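Local coordinates for rhamnosidase B (Bacillus sp., PDB 2OKX), which hydrolyses terminal alpha-L-rhamnose residues from rhamnosides as a family 78 glycoside hydrolase, probably with inversion of the anomeric configuration, at residues A[573-577]-A[578-582]; A[584-587]-A[588-592]; A[870-873]-A[874-878]. All blocks are in the same frame, centred on the assembly; numbering follows the deposited sequence.

Contact 1 (A[573-577]-A[578-582])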
loop_
_atom_site.group_PDB
_atom_site.type_symbol
_atom_site.label_atom_id
_atom_site.label_comp_id
_atom_site.label_asym_id
_atom_site.label_seq_id
_atom_site.Cartn_x
_atom_site.Cartn_y
_atom_site.Cartn_z
ATOM N N GLN A 573 -0.552 0.605 0.453
ATOM C CA GLN A 573 -1.187 1.744 -0.217
ATOM C C GLN A 573 -0.098 2.783 -0.512
ATOM O O GLN A 573 -0.340 3.995 -0.482
ATOM C CB GLN A 573 -2.274 2.358 0.677
ATOM C CG GLN A 573 -3.505 1.468 0.873
ATOM C CD GLN A 573 -4.404 1.933 2.014
ATOM O OE1 GLN A 573 -4.565 3.130 2.249
ATOM N NE2 GLN A 573 -5.009 0.977 2.714
ATOM N N VAL A 574 1.099 2.282 -0.807
ATOM C CA VAL A 574 2.265 3.118 -1.091
ATOM C C VAL A 574 2.639 3.181 -2.569
ATOM O O VAL A 574 2.582 2.176 -3.279
ATOM C CB VAL A 574 3.502 2.600 -0.308
ATOM C CG1 VAL A 574 4.762 3.351 -0.737
ATOM C CG2 VAL A 574 3.277 2.771 1.188
ATOM N N PHE A 575 3.028 4.368 -3.030
ATOM C CA PHE A 575 3.453 4.512 -4.409
ATOM C C PHE A 575 4.896 4.030 -4.525
ATOM O O PHE A 575 5.842 4.783 -4.269
ATOM C CB PHE A 575 3.342 5.972 -4.875
ATOM C CG PHE A 575 4.095 6.270 -6.152
ATOM C CD1 PHE A 575 4.255 5.295 -7.137
ATOM C CD2 PHE A 575 4.649 7.529 -6.365
ATOM C CE1 PHE A 575 4.959 5.574 -8.314
ATOM C CE2 PHE A 575 5.352 7.820 -7.535
ATOM C CZ PHE A 575 5.510 6.839 -8.510
ATOM N N TRP A 576 5.054 2.760 -4.884
ATOM C CA TRP A 576 6.375 2.188 -5.076
ATOM C C TRP A 576 6.709 2.391 -6.547
ATOM O O TRP A 576 5.939 2.013 -7.431
ATOM C CB TRP A 576 6.382 0.703 -4.724
ATOM C CG TRP A 576 6.523 0.428 -3.252
ATOM C CD1 TRP A 576 5.518 0.301 -2.331
ATOM C CD2 TRP A 576 7.745 0.180 -2.549
ATOM N NE1 TRP A 576 6.044 -0.027 -1.099
ATOM C CE2 TRP A 576 7.408 -0.109 -1.208
ATOM C CE3 TRP A 576 9.096 0.164 -2.926
ATOM C CZ2 TRP A 576 8.373 -0.414 -0.241
ATOM C CZ3 TRP A 576 10.057 -0.140 -1.963
ATOM C CH2 TRP A 576 9.689 -0.426 -0.637
ATOM N N VAL A 577 7.860 3.002 -6.796
ATOM C CA VAL A 577 8.296 3.318 -8.148
ATOM C C VAL A 577 8.442 2.120 -9.077
ATOM O O VAL A 577 7.934 2.137 -10.199
ATOM C CB VAL A 577 9.620 4.098 -8.100
ATOM C CG1 VAL A 577 10.064 4.484 -9.508
ATOM C CG2 VAL A 577 9.438 5.340 -7.233
ATOM N N GLY A 578 9.129 1.082 -8.616
ATOM C CA GLY A 578 9.317 -0.087 -9.455
ATOM C C GLY A 578 8.013 -0.689 -9.941
ATOM O O GLY A 578 7.862 -0.994 -11.126
ATOM N N ASP A 579 7.064 -0.862 -9.027
ATOM C CA ASP A 579 5.771 -1.444 -9.371
ATOM C C ASP A 579 5.049 -0.631 -10.445
ATOM O O ASP A 579 4.451 -1.192 -11.368
ATOM C CB ASP A 579 4.857 -1.513 -8.139
ATOM C CG ASP A 579 5.480 -2.256 -6.969
ATOM O OD1 ASP A 579 4.752 -3.035 -6.310
ATOM O OD2 ASP A 579 6.679 -2.052 -6.691
ATOM N N SER A 580 5.110 0.691 -10.315
ATOM C CA SER A 580 4.419 1.590 -11.231
ATOM C C SER A 580 4.751 1.446 -12.714
ATOM O O SER A 580 3.921 1.772 -13.556
ATOM C CB SER A 580 4.639 3.046 -10.806
ATOM O OG SER A 580 5.936 3.492 -11.153
ATOM N N ARG A 581 5.952 0.986 -13.044
ATOM C CA ARG A 581 6.303 0.826 -14.454
ATOM C C ARG A 581 5.369 -0.191 -15.108
ATOM O O ARG A 581 4.784 0.079 -16.159
ATOM C CB ARG A 581 7.759 0.379 -14.609
ATOM C CG ARG A 581 8.214 0.226 -16.064
ATOM C CD ARG A 581 8.024 -1.198 -16.580
ATOM N NE ARG A 581 8.306 -1.303 -18.012
ATOM C CZ ARG A 581 8.452 -2.453 -18.668
ATOM N NH1 ARG A 581 8.709 -2.452 -19.971
ATOM N NH2 ARG A 581 8.349 -3.607 -18.024
ATOM N N ASN A 582 5.218 -1.353 -14.479
ATOM C CA ASN A 582 4.340 -2.384 -15.019
ATOM C C ASN A 582 2.884 -1.954 -14.910
ATOM O O ASN A 582 2.097 -2.149 -15.834
ATOM C CB ASN A 582 4.537 -3.708 -14.276
ATOM C CG ASN A 582 5.865 -4.371 -14.597
ATOM O OD1 ASN A 582 6.656 -3.867 -15.397
ATOM N ND2 ASN A 582 6.114 -5.514 -13.972
#
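Ser-580 turns back on the loop that leads into helix 577-590 and ties down its first turn, at the N-terminal entry of this helix in the 6-hairpin glycosidase domain, the alpha-barrel part of this family 78 enzyme. Its OG donates to the main-chain O of Val-577, 2.6 Å away, three residues earlier; the hydroxyl arrives at 131° to that C=O, tilted slightly from the carbonyl plane. With OG between the backbone N and the carbonyl carbon (chi1 76°), the hydroxyl points back toward the Val-577 carbonyl. The amide N of Ser-580 meanwhile reaches Trp-576 O at 3.3 Å, an i to i-4 helical bond, so the residue grips two successive carbonyls, one by main chain and one by side chain. Its CB rests 3.6 Å from Phe-575 CE1, in the plane of the ring and at its edge. With an alanine here the hydroxyl is gone, and the first turn would probably be less firmly tied to Val-577 O. OD2 of Asp-579 lies 3.4 Å from Trp-576 CB; a glycerol, probably from the crystallisation liquor, sits very close to its OD1, a doubtful detail that may still mark a pocket. The indole NE1 of Trp-576 is satisfied by Glu-572. Farther along, Arg-581 NH2 donates to Asn-582 OD1 at 3.1 Å, and its NH1 forms salt bridges with Glu-639 and Glu-809, so the buried guanidinium has acidic partners. This entry is enclosed by helix 627-644, where Trp-633 meets Val-577, and by helix 801-813, whose Phe-805 packs on Arg-581 and Asn-582.

Contact 2 (A[584-587]-A[588-592])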
loop_
_atom_site.group_PDB
_atom_site.type_symbol
_atom_site.label_atom_id
_atom_site.label_comp_id
_atom_site.label_asym_id
_atom_site.label_seq_id
_atom_site.Cartn_x
_atom_site.Cartn_y
_atom_site.Cartn_z
ATOM N N ALA A 584 1.640 0.967 -15.030
ATOM C CA ALA A 584 1.303 1.974 -16.033
ATOM C C ALA A 584 0.969 1.311 -17.365
ATOM O O ALA A 584 -0.014 1.664 -18.011
ATOM C CB ALA A 584 2.470 2.965 -16.214
ATOM N N LEU A 585 1.795 0.358 -17.780
ATOM C CA LEU A 585 1.565 -0.339 -19.044
ATOM C C LEU A 585 0.239 -1.094 -19.053
ATOM O O LEU A 585 -0.492 -1.063 -20.046
ATOM C CB LEU A 585 2.707 -1.313 -19.334
ATOM C CG LEU A 585 4.071 -0.678 -19.626
ATOM C CD1 LEU A 585 5.118 -1.768 -19.748
ATOM C CD2 LEU A 585 3.998 0.144 -20.904
ATOM N N VAL A 586 -0.068 -1.794 -17.965
ATOM C CA VAL A 586 -1.332 -2.521 -17.902
ATOM C C VAL A 586 -2.464 -1.506 -18.002
ATOM O O VAL A 586 -3.438 -1.705 -18.729
ATOM C CB VAL A 586 -1.465 -3.304 -16.591
ATOM C CG1 VAL A 586 -2.816 -3.996 -16.531
ATOM C CG2 VAL A 586 -0.343 -4.327 -16.496
ATOM N N ASN A 587 -2.316 -0.407 -17.274
ATOM C CA ASN A 587 -3.301 0.666 -17.284
ATOM C C ASN A 587 -3.570 1.179 -18.704
ATOM O O ASN A 587 -4.719 1.421 -19.075
ATOM C CB ASN A 587 -2.811 1.818 -16.401
ATOM C CG ASN A 587 -3.352 3.162 -16.842
ATOM O OD1 ASN A 587 -4.555 3.415 -16.780
ATOM N ND2 ASN A 587 -2.458 4.035 -17.302
ATOM N N TYR A 588 -2.514 1.346 -19.493
ATOM C CA TYR A 588 -2.674 1.838 -20.864
ATOM C C TYR A 588 -3.606 0.936 -21.664
ATOM O O TYR A 588 -4.411 1.407 -22.473
ATOM C CB TYR A 588 -1.311 1.906 -21.582
ATOM C CG TYR A 588 -0.337 2.927 -21.030
ATOM C CD1 TYR A 588 1.037 2.705 -21.096
ATOM C CD2 TYR A 588 -0.784 4.111 -20.443
ATOM C CE1 TYR A 588 1.945 3.625 -20.588
ATOM C CE2 TYR A 588 0.120 5.048 -19.931
ATOM C CZ TYR A 588 1.483 4.793 -20.004
ATOM O OH TYR A 588 2.385 5.681 -19.463
ATOM N N TYR A 589 -3.497 -0.370 -21.447
ATOM C CA TYR A 589 -4.336 -1.295 -22.193
ATOM C C TYR A 589 -5.729 -1.544 -21.629
ATOM O O TYR A 589 -6.667 -1.764 -22.393
ATOM C CB TYR A 589 -3.609 -2.631 -22.387
ATOM C CG TYR A 589 -2.676 -2.632 -23.585
ATOM C CD1 TYR A 589 -1.519 -1.857 -23.592
ATOM C CD2 TYR A 589 -2.974 -3.381 -24.725
ATOM C CE1 TYR A 589 -0.677 -1.822 -24.709
ATOM C CE2 TYR A 589 -2.137 -3.356 -25.848
ATOM C CZ TYR A 589 -0.995 -2.574 -25.830
ATOM O OH TYR A 589 -0.165 -2.544 -26.928
ATOM N N VAL A 590 -5.884 -1.497 -20.310
ATOM C CA VAL A 590 -7.200 -1.760 -19.730
ATOM C C VAL A 590 -8.043 -0.532 -19.388
ATOM O O VAL A 590 -9.273 -0.617 -19.385
ATOM C CB VAL A 590 -7.086 -2.654 -18.472
ATOM C CG1 VAL A 590 -6.248 -3.889 -18.793
ATOM C CG2 VAL A 590 -6.493 -1.876 -17.320
ATOM N N PHE A 591 -7.398 0.601 -19.111
ATOM C CA PHE A 591 -8.128 1.826 -18.771
ATOM C C PHE A 591 -7.810 3.019 -19.676
ATOM O O PHE A 591 -8.717 3.742 -20.090
ATOM C CB PHE A 591 -7.864 2.217 -17.315
ATOM C CG PHE A 591 -8.309 1.186 -16.322
ATOM C CD1 PHE A 591 -9.606 0.692 -16.351
ATOM C CD2 PHE A 591 -7.429 0.708 -15.356
ATOM C CE1 PHE A 591 -10.027 -0.265 -15.431
ATOM C CE2 PHE A 591 -7.837 -0.250 -14.431
ATOM C CZ PHE A 591 -9.139 -0.736 -14.469
ATOM N N GLY A 592 -6.527 3.231 -19.957
ATOM C CA GLY A 592 -6.115 4.329 -20.822
ATOM C C GLY A 592 -5.844 5.667 -20.148
ATOM O O GLY A 592 -5.753 6.694 -20.823
#
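The C-terminal turns of helix 577-590, within the 6-hairpin glycosidase domain, close here on a glycine with positive phi. Asn-587 O takes two amides from opposite faces of its carbonyl plane: Phe-591 N at 2.8 Å and Gly-592 N at 2.7 Å, the latter almost straight at 172°. The second is an i+5 bond that follows the last regular i+4 bond as the chain leaves the helix. At the backbone angles of Gly-592 a side chain would collide with the carbonyl O of Phe-591, which favours glycine. In Asn-587, CG anti to the backbone N (chi1 152°) brings the amide beside Tyr-588 and Phe-591. Its OD1 touches Phe-591 CB at 3.6 Å, near the plane of that ring, and its ND2 comes 3.6 Å from Tyr-588 CD2, the amide and phenol planes being 49° apart. ND2 gives its main bond to Glu-593 O, with a weak one back to Ala-584 O.

One turn earlier, Ala-584 O accepts from Tyr-588 N at 2.9 Å and also lies over one face of the Tyr-588 ring, 3.3 Å above its plane and displaced toward the rim. Leu-585 CD2 packs on Tyr-588 CD1 at 3.9 Å. Val-586 O receives Val-590 N, while the two CG1 methyls of these valines meet at 4.1 Å.

The turns are wedged between several helices: Val-586 and Val-590 face helix 544-559, Ala-584, Asn-587 and Tyr-588 touch Val-597 of helix 595-603, Tyr-588 stacks on His-643 of helix 627-644, and Leu-585, Val-586 and Tyr-589 pack against helix 868-876.

Contact 3 (A[870-873]-A[874-878])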
loop_
_atom_site.group_PDB
_atom_site.type_symbol
_atom_site.label_atom_id
_atom_site.label_comp_id
_atom_site.label_asym_id
_atom_site.label_seq_id
_atom_site.Cartn_x
_atom_site.Cartn_y
_atom_site.Cartn_z
ATOM N N TYR A 870 -1.768 -6.658 -19.910
ATOM C CA TYR A 870 -0.982 -5.998 -20.945
ATOM C C TYR A 870 -0.663 -6.947 -22.098
ATOM O O TYR A 870 -0.900 -6.616 -23.256
ATOM C CB TYR A 870 0.325 -5.470 -20.355
ATOM C CG TYR A 870 1.332 -4.985 -21.386
ATOM C CD1 TYR A 870 1.164 -3.762 -22.043
ATOM C CD2 TYR A 870 2.457 -5.746 -21.689
ATOM C CE1 TYR A 870 2.104 -3.307 -22.983
ATOM C CE2 TYR A 870 3.399 -5.307 -22.622
ATOM C CZ TYR A 870 3.217 -4.088 -23.262
ATOM O OH TYR A 870 4.163 -3.656 -24.165
ATOM N N PHE A 871 -0.138 -8.131 -21.783
ATOM C CA PHE A 871 0.252 -9.068 -22.830
ATOM C C PHE A 871 -0.838 -9.688 -23.688
ATOM O O PHE A 871 -0.602 -9.962 -24.865
ATOM C CB PHE A 871 1.145 -10.177 -22.252
ATOM C CG PHE A 871 2.467 -9.675 -21.754
ATOM C CD1 PHE A 871 2.639 -9.333 -20.417
ATOM C CD2 PHE A 871 3.516 -9.456 -22.642
ATOM C CE1 PHE A 871 3.831 -8.774 -19.970
ATOM C CE2 PHE A 871 4.713 -8.897 -22.209
ATOM C CZ PHE A 871 4.873 -8.552 -20.870
ATOM N N LEU A 872 -2.022 -9.915 -23.127
ATOM C CA LEU A 872 -3.089 -10.513 -23.920
ATOM C C LEU A 872 -3.507 -9.558 -25.038
ATOM O O LEU A 872 -3.705 -9.978 -26.178
ATOM C CB LEU A 872 -4.290 -10.881 -23.035
ATOM C CG LEU A 872 -3.986 -11.998 -22.024
ATOM C CD1 LEU A 872 -5.214 -12.287 -21.153
ATOM C CD2 LEU A 872 -3.558 -13.257 -22.777
ATOM N N GLY A 873 -3.623 -8.274 -24.719
ATOM C CA GLY A 873 -4.000 -7.312 -25.741
ATOM C C GLY A 873 -2.856 -6.973 -26.694
ATOM O O GLY A 873 -3.082 -6.740 -27.883
ATOM N N SER A 874 -1.626 -6.960 -26.186
ATOM C CA SER A 874 -0.468 -6.611 -27.009
ATOM C C SER A 874 0.160 -7.774 -27.778
ATOM O O SER A 874 0.296 -7.724 -29.005
ATOM C CB SER A 874 0.605 -5.932 -26.150
ATOM O OG SER A 874 1.128 -6.813 -25.171
ATOM N N SER A 875 0.543 -8.823 -27.065
ATOM C CA SER A 875 1.186 -9.967 -27.698
ATOM C C SER A 875 0.271 -10.926 -28.452
ATOM O O SER A 875 0.654 -11.455 -29.496
ATOM C CB SER A 875 1.969 -10.764 -26.650
ATOM O OG SER A 875 3.117 -10.056 -26.216
ATOM N N ILE A 876 -0.931 -11.141 -27.927
ATOM C CA ILE A 876 -1.887 -12.092 -28.504
ATOM C C ILE A 876 -2.942 -11.486 -29.426
ATOM O O ILE A 876 -3.038 -11.864 -30.597
ATOM C CB ILE A 876 -2.596 -12.870 -27.363
ATOM C CG1 ILE A 876 -1.550 -13.382 -26.368
ATOM C CG2 ILE A 876 -3.405 -14.026 -27.924
ATOM C CD1 ILE A 876 -0.486 -14.271 -26.974
ATOM N N LEU A 877 -3.753 -10.572 -28.905
ATOM C CA LEU A 877 -4.769 -9.934 -29.736
ATOM C C LEU A 877 -4.033 -9.302 -30.921
ATOM O O LEU A 877 -4.531 -9.306 -32.049
ATOM C CB LEU A 877 -5.506 -8.853 -28.952
ATOM C CG LEU A 877 -6.614 -8.142 -29.731
ATOM C CD1 LEU A 877 -7.724 -9.131 -30.114
ATOM C CD2 LEU A 877 -7.171 -7.021 -28.869
ATOM N N GLY A 878 -2.855 -8.750 -30.640
ATOM C CA GLY A 878 -2.029 -8.164 -31.683
ATOM C C GLY A 878 -1.915 -6.654 -31.785
ATOM O O GLY A 878 -1.376 -6.155 -32.769
#
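One face of the Tyr-870 ring carries the hydroxyl of Ser-874 in one of that serine's two conformers, OG lying 3.7 Å above the ring plane and displaced toward the rim, while Phe-871 CD1 sits at the ring's edge. Phe-871 in turn has Tyr-870 CD2 over the centre of one face and Ser-875 OG in plane at its edge, 3.6 Å from CD2. These rings belong to helix 868-876, whose C-terminal part widens into a pi-type turn before the chain leaves at Gly-878 with positive phi. The widening shows in the acceptors. Tyr-870 O still takes the regular i+4 amide, Ser-874 N, in the carbonyl plane. In the same conformer of Ser-874, with chi1 at 65°, OG also donates to Tyr-870 O at 2.8 Å from 43° above that plane, a bond probably not permanent. Phe-871 O is shared between Ser-875 N at 2.7 Å and Ile-876 N at 3.3 Å. Leu-872 and Ile-876 run alongside each other in the same direction, with CD2 and CG1 4.1 Å apart, and both reach Leu-821 of helix 817-833. Phe-871 meets Phe-805 and Tyr-808 edge-to-face, and Ser-875 OG is bonded to Glu-812, so the polar group at the edge of the phenylalanine ring has a carboxylate partner. Leu-877 O is bonded to Trp-917 NE1, joining the helix exit to the C-terminal sheet. On its amide side, Leu-877 N gives Leu-872 O a nearly straight i+5 bond, 2.8 Å long at 173°.

All three contacts are buried. Contact 1 spans the loop and first turn of helix 577-590, contact 2 its last turns, about 14 Å apart between centres; contact 3 closes helix 868-876, its centre about 28 Å from the centre of the chain, that of contact 1 about 9 Å. Contacts 2 and 3 touch directly: Tyr-589 CE1 meets Tyr-870 CE1 at 3.6 Å in an edge-to-face pair, and Tyr-589 OH bonds Val-879 O just beyond contact 3. Contact 1, with an aspartate and an arginine bridged to two glutamates, is the most charged of the three; contacts 2 and 3 combine aromatic packing with i+5 bonds where their helices end, each leaving through a positive-phi glycine.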